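PDB 2QZ9: aspartate-semialdehyde dehydrogenase from Vibrio cholerae, which catalyses the NADPH-dependent reductive dephosphorylation of L-aspartyl-4-phosphate to L-aspartate-semialdehyde, a step on the routes to lysine, threonine and methionine. Local coordinates for the interface of chains A and B. Residues are numbered along the deposited sequence; one frame, centred on the assembly and turned at random. Chains: chain A/B, Aspartate-semialdehyde dehydrogenase.

Contact 1: the interface of chains A and B. Residues chain A 171, 175, 239-241; chain B 195-196.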
loop_
_atom_site.group_PDB
_atom_site.type_symbol
_atom_site.label_atom_id
_atom_site.label_comp_id
_atom_site.label_asym_id
_atom_site.label_seq_id
_atom_site.Cartn_x
_atom_site.Cartn_y
_atom_site.Cartn_z
ATOM N N LEU A 171 -13.541 10.772 -4.414
ATOM C CA LEU A 171 -13.675 9.572 -3.590
ATOM C C LEU A 171 -15.100 9.401 -3.071
ATOM O O LEU A 171 -15.725 8.384 -3.352
ATOM C CB LEU A 171 -12.669 9.542 -2.424
ATOM C CG LEU A 171 -12.749 8.313 -1.496
ATOM C CD1 LEU A 171 -12.630 6.980 -2.263
ATOM C CD2 LEU A 171 -11.722 8.388 -0.374
ATOM N N THR A 175 -17.897 6.747 -4.678
ATOM C CA THR A 175 -18.261 5.684 -3.744
ATOM C C THR A 175 -19.783 5.581 -3.594
ATOM O O THR A 175 -20.327 4.474 -3.539
ATOM C CB THR A 175 -17.536 5.847 -2.369
ATOM O OG1 THR A 175 -16.118 5.883 -2.577
ATOM C CG2 THR A 175 -17.848 4.692 -1.432
ATOM N N PRO A 239 -7.989 4.635 -1.166
ATOM C CA PRO A 239 -9.331 5.195 -0.931
ATOM C C PRO A 239 -9.551 5.604 0.514
ATOM O O PRO A 239 -10.485 5.141 1.168
ATOM C CB PRO A 239 -10.281 4.043 -1.322
ATOM C CG PRO A 239 -9.397 2.894 -1.746
ATOM C CD PRO A 239 -8.031 3.166 -1.227
ATOM N N VAL A 240 -8.668 6.477 0.985
ATOM C CA VAL A 240 -8.673 7.005 2.340
ATOM C C VAL A 240 -8.842 8.525 2.224
ATOM O O VAL A 240 -8.395 9.112 1.239
ATOM C CB VAL A 240 -7.346 6.651 3.061
ATOM C CG1 VAL A 240 -7.285 7.250 4.453
ATOM C CG2 VAL A 240 -7.167 5.122 3.115
ATOM N N PHE A 241 -9.491 9.146 3.213
ATOM C CA PHE A 241 -9.772 10.582 3.159
ATOM C C PHE A 241 -8.577 11.408 3.593
ATOM O O PHE A 241 -8.019 12.136 2.769
ATOM C CB PHE A 241 -11.057 10.956 3.931
ATOM C CG PHE A 241 -12.323 10.604 3.190
ATOM C CD1 PHE A 241 -13.211 9.672 3.702
ATOM C CD2 PHE A 241 -12.606 11.188 1.956
ATOM C CE1 PHE A 241 -14.372 9.326 3.003
ATOM C CE2 PHE A 241 -13.761 10.854 1.249
ATOM C CZ PHE A 241 -14.649 9.915 1.778
ATOM N N PHE B 195 -12.444 3.121 4.214
ATOM C CA PHE B 195 -11.616 4.329 4.055
ATOM C C PHE B 195 -10.307 4.294 4.872
ATOM O O PHE B 195 -9.833 5.334 5.344
ATOM C CB PHE B 195 -12.456 5.584 4.369
ATOM C CG PHE B 195 -13.695 5.716 3.506
ATOM C CD1 PHE B 195 -14.968 5.641 4.073
ATOM C CD2 PHE B 195 -13.583 5.899 2.126
ATOM C CE1 PHE B 195 -16.121 5.753 3.282
ATOM C CE2 PHE B 195 -14.722 6.010 1.313
ATOM C CZ PHE B 195 -15.999 5.931 1.895
ATOM N N ASN B 196 -9.734 3.094 5.024
ATOM C CA ASN B 196 -8.603 2.867 5.936
ATOM C C ASN B 196 -7.632 1.829 5.372
ATOM O O ASN B 196 -7.985 1.080 4.468
ATOM C CB ASN B 196 -9.111 2.398 7.293
ATOM C CG ASN B 196 -8.171 2.732 8.429
ATOM O OD1 ASN B 196 -7.281 3.583 8.309
ATOM N ND2 ASN B 196 -8.380 2.080 9.562
HETATM O O HOH W 1 -10.466 7.964 5.581
#
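The ring of B:Phe195 takes the rim of the A:Phe241 ring on one face: the rings are tilted by about 38°, and the CE1 corner of A:Phe241 dips over the centre of the B:Phe195 ring, 3.5 Å above its plane. A:Phe241 is itself covered on one face by the methyl CD2 of A:Leu171, offset toward its rim. The same methyl, A:Leu171 CD2, lies 4.0 Å from B:Phe195 CD2, the leucine side chain running past the phenyl group in the opposite direction. Tip to tip with the phenyl group comes A:Thr175, whose methyl CG2 is 4.0 Å from B:Phe195 CZ. Its chi1 of -57° sets CG2 anti to the backbone N and frees A:Thr175 OG1 to turn back along helix 165-179, where it donates to the carbonyl O of A:Leu171 at 2.6 Å.

At the root of the phenylalanine, the carbonyl O of A:Pro239 packs against CA and CD2 of B:Phe195, while both methyls of A:Val240 lie against the B:Phe195 carbonyl oxygen. Polar contact is made through water 1, which lies 2.8 Å from the backbone N of A:Phe241 and 2.7 Å from the carbonyl O of B:Phe195. B:Phe195 contributes the largest buried surface of the patch, 99 Å². Inserted between helix 165-179 and the 239-241 loop of the other subunit, it ties the two chains of the homodimer together by a mainly apolar plug.

Contact 2: the interface of chains A and B. Residues chain A 191, 196-199; chain B 279, 281-282, 284-285.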
loop_
_atom_site.group_PDB
_atom_site.type_symbol
_atom_site.label_atom_id
_atom_site.label_comp_id
_atom_site.label_asym_id
_atom_site.label_seq_id
_atom_site.Cartn_x
_atom_site.Cartn_y
_atom_site.Cartn_z
ATOM N N GLN A 191 -7.653 6.695 -13.244
ATOM C CA GLN A 191 -8.466 5.499 -13.000
ATOM C C GLN A 191 -9.396 5.761 -11.827
ATOM O O GLN A 191 -9.278 6.791 -11.159
ATOM C CB GLN A 191 -7.588 4.254 -12.760
ATOM C CG GLN A 191 -6.515 4.035 -13.830
ATOM C CD GLN A 191 -6.085 2.583 -13.993
ATOM O OE1 GLN A 191 -6.735 1.661 -13.502
ATOM N NE2 GLN A 191 -4.988 2.377 -14.702
ATOM N N ASN A 196 -10.289 1.164 -4.853
ATOM C CA ASN A 196 -9.165 0.898 -5.749
ATOM C C ASN A 196 -7.861 1.526 -5.234
ATOM O O ASN A 196 -7.880 2.402 -4.372
ATOM C CB ASN A 196 -9.480 1.400 -7.166
ATOM C CG ASN A 196 -8.747 0.632 -8.252
ATOM O OD1 ASN A 196 -8.366 -0.521 -8.074
ATOM N ND2 ASN A 196 -8.573 1.268 -9.404
ATOM N N CYS A 197 -6.736 1.065 -5.770
ATOM C CA CYS A 197 -5.426 1.633 -5.449
ATOM C C CYS A 197 -4.810 2.007 -6.772
ATOM O O CYS A 197 -4.834 1.216 -7.713
ATOM C CB CYS A 197 -4.536 0.628 -4.681
ATOM S SG CYS A 197 -5.264 0.060 -3.117
ATOM N N ILE A 198 -4.291 3.227 -6.848
ATOM C CA ILE A 198 -3.696 3.745 -8.079
ATOM C C ILE A 198 -2.222 3.991 -7.803
ATOM O O ILE A 198 -1.891 4.872 -7.014
ATOM C CB ILE A 198 -4.390 5.067 -8.547
ATOM C CG1 ILE A 198 -5.898 4.847 -8.722
ATOM C CG2 ILE A 198 -3.738 5.623 -9.840
ATOM C CD1 ILE A 198 -6.700 6.120 -8.976
ATOM N N PRO A 199 -1.332 3.196 -8.426
ATOM C CA PRO A 199 0.104 3.328 -8.190
ATOM C C PRO A 199 0.717 4.506 -8.972
ATOM O O PRO A 199 1.751 4.350 -9.627
ATOM C CB PRO A 199 0.653 1.994 -8.693
ATOM C CG PRO A 199 -0.271 1.612 -9.789
ATOM C CD PRO A 199 -1.628 2.109 -9.379
ATOM N N PHE B 279 -0.971 1.273 -16.498
ATOM C CA PHE B 279 -0.711 0.293 -15.425
ATOM C C PHE B 279 -1.998 -0.406 -14.968
ATOM O O PHE B 279 -3.067 0.205 -14.996
ATOM C CB PHE B 279 -0.013 0.965 -14.224
ATOM C CG PHE B 279 -0.681 2.229 -13.763
ATOM C CD1 PHE B 279 -1.806 2.183 -12.959
ATOM C CD2 PHE B 279 -0.182 3.474 -14.143
ATOM C CE1 PHE B 279 -2.422 3.338 -12.548
ATOM C CE2 PHE B 279 -0.806 4.650 -13.724
ATOM C CZ PHE B 279 -1.917 4.581 -12.931
ATOM N N THR B 281 -4.851 -1.869 -12.455
ATOM C CA THR B 281 -5.374 -1.734 -11.102
ATOM C C THR B 281 -6.381 -2.844 -10.795
ATOM O O THR B 281 -6.835 -3.561 -11.693
ATOM C CB THR B 281 -6.043 -0.382 -10.852
ATOM O OG1 THR B 281 -7.182 -0.254 -11.710
ATOM C CG2 THR B 281 -5.054 0.803 -11.038
ATOM N N GLN B 282 -6.725 -2.953 -9.516
ATOM C CA GLN B 282 -7.615 -3.991 -9.018
ATOM C C GLN B 282 -9.021 -3.903 -9.643
ATOM O O GLN B 282 -9.462 -4.848 -10.302
ATOM C CB GLN B 282 -7.664 -3.943 -7.484
ATOM C CG GLN B 282 -6.378 -4.437 -6.817
ATOM C CD GLN B 282 -6.088 -3.728 -5.511
ATOM O OE1 GLN B 282 -5.798 -2.523 -5.496
ATOM N NE2 GLN B 282 -6.157 -4.466 -4.403
ATOM N N ARG B 284 -10.124 -2.040 -12.160
ATOM C CA ARG B 284 -10.210 -1.795 -13.591
ATOM C C ARG B 284 -9.711 -2.945 -14.460
ATOM O O ARG B 284 -10.255 -3.158 -15.555
ATOM C CB ARG B 284 -9.493 -0.479 -13.936
ATOM C CG ARG B 284 -9.807 0.083 -15.312
ATOM C CD ARG B 284 -8.663 -0.168 -16.270
ATOM N NE ARG B 284 -7.991 1.062 -16.682
ATOM C CZ ARG B 284 -6.709 1.153 -17.045
ATOM N NH1 ARG B 284 -5.910 0.094 -17.011
ATOM N NH2 ARG B 284 -6.218 2.330 -17.426
ATOM N N ASP B 285 -8.694 -3.676 -13.987
ATOM C CA ASP B 285 -8.031 -4.706 -14.799
ATOM C C ASP B 285 -7.966 -6.129 -14.213
ATOM O O ASP B 285 -7.852 -7.090 -14.976
ATOM C CB ASP B 285 -6.607 -4.279 -15.170
ATOM C CG ASP B 285 -6.545 -2.904 -15.800
ATOM O OD1 ASP B 285 -6.470 -1.914 -15.039
ATOM O OD2 ASP B 285 -6.550 -2.815 -17.045
HETATM O O HOH W 2 -4.762 -1.667 -7.700
#
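Hydrogen bonds from the A:Gln191 amide meet B:Phe279 and B:Thr281. The carboxamide oxygen A:Gln191 OE1 accepts from the B:Thr281 hydroxyl OG1 at 2.7 Å, with the donor tilted from the carbonyl plane. The amide nitrogen A:Gln191 NE2 gives a hydrogen to the backbone O of B:Phe279 at 2.9 Å, approaching in that carbonyl's plane. Both ends of the amide are engaged, which should hold its rotation. B:Thr281 OG1 also accepts an almost straight bond from A:Asn196 ND2 (3.1 Å, 177° at H); a chi1 of 63° puts this hydroxyl between the backbone N and the carbonyl carbon, where it reaches both chain A amides.

Stacking adds to this grip. The guanidinium of B:Arg284 lies over the A:Gln191 amide, the planes 20° apart and A:Gln191 CD over the centre of the guanidinium. At the edge of that group is the B:Asp285 carboxylate, its OD1 salt-bridged to B:Arg284 NH1 at 2.9 Å. B:Asp285 OD1 also accepts from the B:Thr281 backbone N, and thus steadies B:Thr281 and B:Arg284.

Apolar contact comes from the B:Phe279 ring, which meets the A:Pro199 ring tip to tip (B:Phe279 CE1 to A:Pro199 CD, 3.5 Å). A:Ile198 CG2 lies near B:Phe279 CZ. Within the homodimer, this loop-to-helix junction also holds a bridging water: water 2 lies 2.9 Å from A:Cys197 O and also contacts B:Gln282 N and B:Gln282 OE1, the latter at 2.6 Å.

Contact 3: the interface of chains A and B. Residues chain A 153-155, 232-234; chain B 155, 157, 247, 249, 308.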
loop_
_atom_site.group_PDB
_atom_site.type_symbol
_atom_site.label_atom_id
_atom_site.label_comp_id
_atom_site.label_asym_id
_atom_site.label_seq_id
_atom_site.Cartn_x
_atom_site.Cartn_y
_atom_site.Cartn_z
ATOM N N ASN A 153 13.887 1.600 0.915
ATOM C CA ASN A 153 12.727 1.167 0.132
ATOM C C ASN A 153 11.457 1.633 0.836
ATOM O O ASN A 153 11.259 1.344 2.002
ATOM C CB ASN A 153 12.696 -0.356 -0.017
ATOM C CG ASN A 153 13.609 -0.862 -1.120
ATOM O OD1 ASN A 153 14.632 -1.493 -0.854
ATOM N ND2 ASN A 153 13.252 -0.584 -2.357
ATOM N N VAL A 154 10.607 2.368 0.138
ATOM C CA VAL A 154 9.390 2.898 0.747
ATOM C C VAL A 154 8.218 2.823 -0.238
ATOM O O VAL A 154 8.361 3.147 -1.411
ATOM C CB VAL A 154 9.612 4.354 1.252
ATOM C CG1 VAL A 154 10.038 5.262 0.102
ATOM C CG2 VAL A 154 8.389 4.896 1.981
ATOM N N THR A 155 7.078 2.333 0.228
ATOM C CA THR A 155 5.860 2.354 -0.566
ATOM C C THR A 155 4.810 3.047 0.278
ATOM O O THR A 155 4.781 2.888 1.498
ATOM C CB THR A 155 5.377 0.944 -0.998
ATOM O OG1 THR A 155 4.867 0.229 0.145
ATOM C CG2 THR A 155 6.524 0.147 -1.630
ATOM N N ASN A 232 14.282 4.554 -2.741
ATOM C CA ASN A 232 13.552 3.824 -3.786
ATOM C C ASN A 232 12.055 3.784 -3.464
ATOM O O ASN A 232 11.600 2.891 -2.757
ATOM C CB ASN A 232 14.132 2.415 -3.902
ATOM C CG ASN A 232 13.545 1.619 -5.045
ATOM O OD1 ASN A 232 13.605 0.387 -5.032
ATOM N ND2 ASN A 232 12.983 2.305 -6.043
ATOM N N PRO A 233 11.295 4.781 -3.935
ATOM C CA PRO A 233 9.861 4.841 -3.649
ATOM C C PRO A 233 8.926 4.246 -4.710
ATOM O O PRO A 233 9.244 4.258 -5.894
ATOM C CB PRO A 233 9.595 6.360 -3.517
ATOM C CG PRO A 233 10.911 7.050 -3.968
ATOM C CD PRO A 233 11.727 5.979 -4.668
ATOM N N THR A 234 7.796 3.704 -4.251
ATOM C CA THR A 234 6.594 3.536 -5.067
ATOM C C THR A 234 5.464 4.232 -4.306
ATOM O O THR A 234 5.125 3.833 -3.187
ATOM C CB THR A 234 6.206 2.046 -5.305
ATOM O OG1 THR A 234 7.205 1.386 -6.090
ATOM C CG2 THR A 234 4.854 1.929 -6.030
ATOM N N THR B 155 5.615 -4.875 -0.660
ATOM C CA THR B 155 4.520 -4.471 0.199
ATOM C C THR B 155 3.239 -4.654 -0.589
ATOM O O THR B 155 3.204 -4.402 -1.798
ATOM C CB THR B 155 4.624 -3.018 0.688
ATOM O OG1 THR B 155 4.435 -2.144 -0.427
ATOM C CG2 THR B 155 5.974 -2.741 1.348
ATOM N N TYR B 157 -1.128 -4.557 -1.290
ATOM C CA TYR B 157 -2.351 -3.787 -1.220
ATOM C C TYR B 157 -3.444 -4.849 -1.372
ATOM O O TYR B 157 -3.834 -5.164 -2.480
ATOM C CB TYR B 157 -2.335 -2.762 -2.374
ATOM C CG TYR B 157 -1.205 -1.771 -2.209
ATOM C CD1 TYR B 157 0.128 -2.156 -2.382
ATOM C CD2 TYR B 157 -1.465 -0.461 -1.832
ATOM C CE1 TYR B 157 1.172 -1.245 -2.201
ATOM C CE2 TYR B 157 -0.433 0.463 -1.662
ATOM C CZ TYR B 157 0.876 0.060 -1.840
ATOM O OH TYR B 157 1.886 0.970 -1.632
ATOM N N ALA B 247 3.515 -3.880 -4.574
ATOM C CA ALA B 247 4.670 -3.092 -4.947
ATOM C C ALA B 247 5.927 -3.949 -4.712
ATOM O O ALA B 247 6.247 -4.283 -3.569
ATOM C CB ALA B 247 4.685 -1.856 -4.080
ATOM N N HIS B 249 10.040 -4.593 -5.260
ATOM C CA HIS B 249 11.347 -3.989 -5.541
ATOM C C HIS B 249 12.387 -5.102 -5.430
ATOM O O HIS B 249 12.759 -5.487 -4.325
ATOM C CB HIS B 249 11.674 -2.854 -4.532
ATOM C CG HIS B 249 10.678 -1.723 -4.510
ATOM N ND1 HIS B 249 10.744 -0.693 -3.592
ATOM C CD2 HIS B 249 9.599 -1.457 -5.286
ATOM C CE1 HIS B 249 9.758 0.159 -3.807
ATOM N NE2 HIS B 249 9.041 -0.286 -4.823
ATOM N N ASN B 308 11.944 -2.384 -10.189
ATOM C CA ASN B 308 10.673 -2.184 -9.484
ATOM C C ASN B 308 9.527 -2.542 -10.412
ATOM O O ASN B 308 9.598 -2.306 -11.611
ATOM C CB ASN B 308 10.450 -0.737 -9.038
ATOM C CG ASN B 308 11.493 -0.232 -8.067
ATOM O OD1 ASN B 308 12.411 -0.943 -7.646
ATOM N ND2 ASN B 308 11.349 1.025 -7.703
#
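This is a strand-to-strand interface of the homodimer, built from the dimerisation domain of the aspartate-semialdehyde dehydrogenase family; side chains of strands 151-158 and 230-234 of chain A meet strands 151-158, 244-252 and 306-313 of chain B and hold the subunits together. B:His249 hides the most surface of the residues here, 74 Å², and both nitrogens of its imidazole are used. A:Asn153 ND2 donates to B:His249 ND1 at 2.8 Å, in a bond bent to 127° at H, the donor 15° out of the ring plane. At the opposite end of the imidazole, B:His249 NE2 pairs with the A:Thr234 hydroxyl OG1, also at 2.8 Å. Which of these two atoms donates is not decided, but a hydrogen accepted at ND1 would suit a proton on NE2. Held at both nitrogens, the ring can hardly flip. A chi1 of -59°, with CG anti to the carbonyl carbon, lets it reach between A:Asn153 and A:Thr234.

Nearer the two-fold axis, A:Thr155 and its counterpart B:Thr155 approach tip to tip, their hydroxyls 2.5 Å apart from OG1 to OG1, one donating to the other. The methyl CG2 of A:Thr155 rests on B:Ala247 CB at 3.7 Å, and B:Tyr157 OH comes alongside A:Thr155 CB.

The amides of A:Asn232 and B:Asn308 also meet tip to tip, nearly coplanar. As modelled, like atoms face each other, A:Asn232 ND2 against B:Asn308 ND2 at 2.7 Å and A:Asn232 OD1 against B:Asn308 OD1 at 3.2 Å, so the orientation of at least one amide is doubtful.

Contact 1 and contact 2 lie about 14 Å apart between the centres of their C-alpha atoms, contact 2 and contact 3 about 16 Å, and contact 1 and contact 3 about 21 Å. The 195-199 stretch joins the first two: chain B supplies 195-196 to contact 1, and chain A 196-199 to contact 2, with B:Asn196 in one and A:Asn196 in the other. Side-chain contacts between strands in contact 3 are supplemented by loops and helices in contacts 1 and 2. The centre of contact 1 is about 11 Å from A:His244, the predicted proton acceptor, and the dimer interface may help support the catalytic region.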